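Local structure of iron-containing alcohol dehydrogenase (Ralstonia eutropha, 3JZD) at the interface of chains A and B. The protein probably reduces maleylacetate to 3-oxoadipate with NADH or NADPH, as an NAD-binding, homodimeric member of the iron-containing alcohol dehydrogenase family. Sequence-based numbering; all coordinates share one arbitrary frame. Chains: chain A/B, Iron-containing alcohol dehydrogenase.

Contact 1: the interface of chains A and B. Residues chain A 7-10; chain B 17-20.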
loop_
_atom_site.group_PDB
_atom_site.type_symbol
_atom_site.label_atom_id
_atom_site.label_comp_id
_atom_site.label_asym_id
_atom_site.label_seq_id
_atom_site.Cartn_x
_atom_site.Cartn_y
_atom_site.Cartn_z
ATOM N N PRO A 7 -0.928 16.611 -8.331
ATOM C CA PRO A 7 -2.079 15.990 -7.678
ATOM C C PRO A 7 -2.344 14.553 -8.174
ATOM O O PRO A 7 -1.910 14.207 -9.258
ATOM C CB PRO A 7 -3.230 16.910 -8.067
ATOM C CG PRO A 7 -2.848 17.436 -9.340
ATOM C CD PRO A 7 -1.354 17.609 -9.323
ATOM N N PHE A 8 -3.044 13.729 -7.388
ATOM C CA PHE A 8 -3.312 12.364 -7.800
ATOM C C PHE A 8 -4.465 11.784 -7.010
ATOM O O PHE A 8 -4.864 12.349 -6.010
ATOM C CB PHE A 8 -2.048 11.478 -7.608
ATOM C CG PHE A 8 -1.534 11.460 -6.173
ATOM C CD1 PHE A 8 -2.035 10.570 -5.257
ATOM C CD2 PHE A 8 -0.576 12.379 -5.750
ATOM C CE1 PHE A 8 -1.583 10.561 -3.943
ATOM C CE2 PHE A 8 -0.115 12.384 -4.460
ATOM C CZ PHE A 8 -0.632 11.481 -3.540
ATOM N N ILE A 9 -5.000 10.668 -7.499
ATOM C CA ILE A 9 -6.015 9.917 -6.808
ATOM C C ILE A 9 -5.464 8.519 -6.626
ATOM O O ILE A 9 -5.139 7.844 -7.596
ATOM C CB ILE A 9 -7.364 9.866 -7.530
ATOM C CG1 ILE A 9 -7.971 11.276 -7.557
ATOM C CG2 ILE A 9 -8.306 8.902 -6.789
ATOM C CD1 ILE A 9 -9.309 11.414 -8.281
ATOM N N TYR A 10 -5.331 8.101 -5.372
ATOM C CA TYR A 10 -4.815 6.815 -5.050
ATOM C C TYR A 10 -5.970 5.957 -4.656
ATOM O O TYR A 10 -6.821 6.358 -3.867
ATOM C CB TYR A 10 -3.835 6.898 -3.877
ATOM C CG TYR A 10 -3.450 5.555 -3.280
ATOM C CD1 TYR A 10 -2.373 4.841 -3.769
ATOM C CD2 TYR A 10 -4.160 5.008 -2.215
ATOM C CE1 TYR A 10 -2.022 3.653 -3.230
ATOM C CE2 TYR A 10 -3.793 3.812 -1.674
ATOM C CZ TYR A 10 -2.732 3.147 -2.182
ATOM O OH TYR A 10 -2.355 1.965 -1.652
ATOM N N VAL B 17 -8.163 8.107 -1.953
ATOM C CA VAL B 17 -7.487 9.276 -1.449
ATOM C C VAL B 17 -7.235 10.228 -2.604
ATOM O O VAL B 17 -6.556 9.875 -3.570
ATOM C CB VAL B 17 -6.098 8.878 -0.825
ATOM C CG1 VAL B 17 -5.339 10.093 -0.322
ATOM C CG2 VAL B 17 -6.285 7.850 0.299
ATOM N N VAL B 18 -7.762 11.444 -2.487
ATOM C CA VAL B 18 -7.660 12.464 -3.486
ATOM C C VAL B 18 -6.689 13.431 -2.864
ATOM O O VAL B 18 -6.959 13.976 -1.795
ATOM C CB VAL B 18 -9.032 13.149 -3.720
ATOM C CG1 VAL B 18 -8.915 14.209 -4.806
ATOM C CG2 VAL B 18 -10.115 12.102 -4.091
ATOM N N PHE B 19 -5.558 13.620 -3.520
ATOM C CA PHE B 19 -4.481 14.360 -2.950
ATOM C C PHE B 19 -3.995 15.486 -3.841
ATOM O O PHE B 19 -3.797 15.328 -5.052
ATOM C CB PHE B 19 -3.322 13.395 -2.633
ATOM C CG PHE B 19 -2.241 14.010 -1.803
ATOM C CD1 PHE B 19 -1.352 14.927 -2.365
ATOM C CD2 PHE B 19 -2.146 13.727 -0.443
ATOM C CE1 PHE B 19 -0.367 15.533 -1.577
ATOM C CE2 PHE B 19 -1.164 14.329 0.346
ATOM C CZ PHE B 19 -0.272 15.220 -0.227
ATOM N N GLY B 20 -3.800 16.640 -3.220
ATOM C CA GLY B 20 -3.234 17.788 -3.905
ATOM C C GLY B 20 -3.827 19.135 -3.547
ATOM O O GLY B 20 -4.977 19.225 -3.056
#

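Contact 2: the interface of chains A and B. Residues chain A 15-17, 33; chain B 9-11.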
loop_
_atom_site.group_PDB
_atom_site.type_symbol
_atom_site.label_atom_id
_atom_site.label_comp_id
_atom_site.label_asym_id
_atom_site.label_seq_id
_atom_site.Cartn_x
_atom_site.Cartn_y
_atom_site.Cartn_z
ATOM N N ALA A 15 -7.297 -6.267 0.041
ATOM C CA ALA A 15 -6.300 -7.287 -0.148
ATOM C C ALA A 15 -6.080 -8.090 1.131
ATOM O O ALA A 15 -6.177 -7.561 2.215
ATOM C CB ALA A 15 -5.029 -6.636 -0.532
ATOM N N ARG A 16 -5.823 -9.381 0.996
ATOM C CA ARG A 16 -5.411 -10.196 2.122
ATOM C C ARG A 16 -4.281 -11.071 1.538
ATOM O O ARG A 16 -4.515 -11.863 0.638
ATOM C CB ARG A 16 -6.562 -11.006 2.697
ATOM C CG ARG A 16 -6.115 -11.961 3.815
ATOM C CD ARG A 16 -7.278 -12.730 4.409
ATOM N NE ARG A 16 -6.740 -13.719 5.329
ATOM C CZ ARG A 16 -6.326 -13.446 6.567
ATOM N NH1 ARG A 16 -6.396 -12.216 7.064
ATOM N NH2 ARG A 16 -5.807 -14.401 7.303
ATOM N N VAL A 17 -3.066 -10.891 2.049
ATOM C CA VAL A 17 -1.885 -11.564 1.529
ATOM C C VAL A 17 -1.201 -12.299 2.633
ATOM O O VAL A 17 -0.806 -11.704 3.611
ATOM C CB VAL A 17 -0.925 -10.493 0.930
ATOM C CG1 VAL A 17 0.359 -11.103 0.405
ATOM C CG2 VAL A 17 -1.662 -9.722 -0.193
ATOM N N ARG A 33 -12.225 -19.160 6.081
ATOM C CA ARG A 33 -12.377 -17.739 6.413
ATOM C C ARG A 33 -13.323 -17.041 5.442
ATOM O O ARG A 33 -14.066 -16.162 5.810
ATOM C CB ARG A 33 -10.990 -17.099 6.414
ATOM C CG ARG A 33 -10.894 -15.754 7.043
ATOM C CD ARG A 33 -9.430 -15.306 7.176
ATOM N NE ARG A 33 -9.384 -14.037 7.925
ATOM C CZ ARG A 33 -9.694 -12.836 7.405
ATOM N NH1 ARG A 33 -10.049 -12.717 6.129
ATOM N NH2 ARG A 33 -9.647 -11.738 8.158
ATOM N N ILE B 9 0.997 -11.578 7.491
ATOM C CA ILE B 9 -0.294 -11.516 6.804
ATOM C C ILE B 9 -0.616 -10.043 6.656
ATOM O O ILE B 9 -0.785 -9.346 7.639
ATOM C CB ILE B 9 -1.427 -12.253 7.519
ATOM C CG1 ILE B 9 -1.119 -13.762 7.592
ATOM C CG2 ILE B 9 -2.766 -12.018 6.773
ATOM C CD1 ILE B 9 -2.212 -14.688 8.273
ATOM N N TYR B 10 -0.654 -9.595 5.399
ATOM C CA TYR B 10 -0.940 -8.237 5.040
ATOM C C TYR B 10 -2.377 -8.164 4.614
ATOM O O TYR B 10 -2.776 -8.848 3.707
ATOM C CB TYR B 10 -0.038 -7.777 3.884
ATOM C CG TYR B 10 -0.399 -6.417 3.344
ATOM C CD1 TYR B 10 0.092 -5.254 3.914
ATOM C CD2 TYR B 10 -1.254 -6.290 2.258
ATOM C CE1 TYR B 10 -0.269 -4.026 3.417
ATOM C CE2 TYR B 10 -1.585 -5.075 1.752
ATOM C CZ TYR B 10 -1.096 -3.962 2.318
ATOM O OH TYR B 10 -1.468 -2.778 1.803
ATOM N N GLU B 11 -3.131 -7.318 5.297
ATOM C CA GLU B 11 -4.533 -7.014 5.020
ATOM C C GLU B 11 -4.606 -5.524 4.739
ATOM O O GLU B 11 -3.861 -4.719 5.327
ATOM C CB GLU B 11 -5.426 -7.390 6.176
ATOM C CG GLU B 11 -5.745 -8.851 6.200
ATOM C CD GLU B 11 -7.007 -9.184 6.985
ATOM O OE1 GLU B 11 -7.043 -8.809 8.190
ATOM O OE2 GLU B 11 -7.912 -9.879 6.403
#

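Contact 1: the interface of chains A and B
The dimer interface here is an antiparallel beta pairing between chains, with A:Phe8 beside B:Phe19 and A:Tyr10 beside B:Val17. It joins strand 8-12 of chain A to strand 15-19 of chain B, so the homodimer is held partly by a sheet that runs across both subunits. A:Phe8 and B:Phe19 exchange two backbone hydrogen bonds. The A:Phe8 N gives one to B:Phe19 O at 2.9 Å. The B:Phe19 N returns the other to A:Phe8 O, nearly in line with that carbonyl. A:Tyr10 and B:Val17 form the second doubly bonded pair, with A:Tyr10 N 2.8 Å from B:Val17 O. A:Ile9 and B:Val18 face each other between these pairs without backbone bonds across. Their side chains lie on the other side of the sheet from the phenylalanines and run alongside each other. A:Ile9 CG1 is 4.1 Å from B:Val18 CG1, an ordinary van der Waals distance. A:Pro7 extends the contact beyond the strand, where its CB rests 3.5 Å from B:Phe19 O. The two phenylalanines carry most of the apolar contact. A:Phe8 holds CG between its backbone N and carbonyl carbon (chi1 58°), which swings the ring over toward B:Phe19. B:Phe19 instead has CG anti to its N (chi1 -169°), and its ring leads away past the rim of A:Phe8. The side chains point the same way, and the CB of B:Phe19 sits over one face of the A:Phe8 ring, toward its rim, in a CH-pi contact, 3.7 Å from the ring centroid. Farther round the rim, A:Phe8 CE2 lies 3.5 Å from B:Phe19 CD1.

Contact 2: the interface of chains A and B
A:Arg16 and B:Glu11 face each other across an antiparallel beta bridge in this homodimer of the iron-containing alcohol dehydrogenase family. Strand 15-19 of chain A pairs here with strand 8-12 of chain B. The backbone bonds join A:Val17 and B:Tyr10. A:Val17 N donates to B:Tyr10 O at 2.6 Å, and B:Tyr10 N donates to A:Val17 O at 2.8 Å. A:Ala15 continues the contact, with its O 3.3 Å from B:Glu11 CA.

The ionic contacts meet on one carboxylate oxygen of B:Glu11. A:Arg16 NH1 lies 2.9 Å from B:Glu11 OE2, forming a salt bridge with a weak hydrogen bond. The carboxylate carbon sits at the edge of the A:Arg16 guanidinium, in its plane, but the two flat groups are turned 84° apart. They therefore do not pair as a flat two-bond fork. A:Arg33, at the end of helix 27-33, reaches the same oxygen from the opposite direction. Its NH2 is 3.1 Å from B:Glu11 OE2; this is a salt bridge, but the N-H points elsewhere. The negative charge of B:Glu11 probably helps both arginines lie close together.

Packing probably helps position the guanidinium of A:Arg16. Its side chain starts with CG anti to the backbone N (chi1 175°) and stays extended to NE, running alongside B:Glu11 in the same direction. One face is covered off-centre by B:Ile9 CG2, which is 3.8 Å from A:Arg16 CZ. The opposite face lies against the A:Arg33 guanidinium, with A:Arg33 NE over its centre. Conversely, A:Arg16 NH1 stands 3.3 Å above the plane of the A:Arg33 guanidinium.

Contact 1 and contact 2 lie about 24 Å apart, measured between the centres of their C-alpha atoms. They use the same two strands with the chains exchanged: 8-12 of chain A with 15-19 of chain B in contact 1, and the reverse in contact 2. The dimer's two-fold axis relates these pairings. Contact 1 shows the end with A:Phe8 and B:Phe19, and contact 2 the end with B:Glu11 and A:Arg16. Residues 9, 10 and 17 take part in both, from opposite chains. By this symmetry each pairing should carry both an aromatic and a charged end. Each subunit contributes strand 8-12 to one pairing and strand 15-19 to the other.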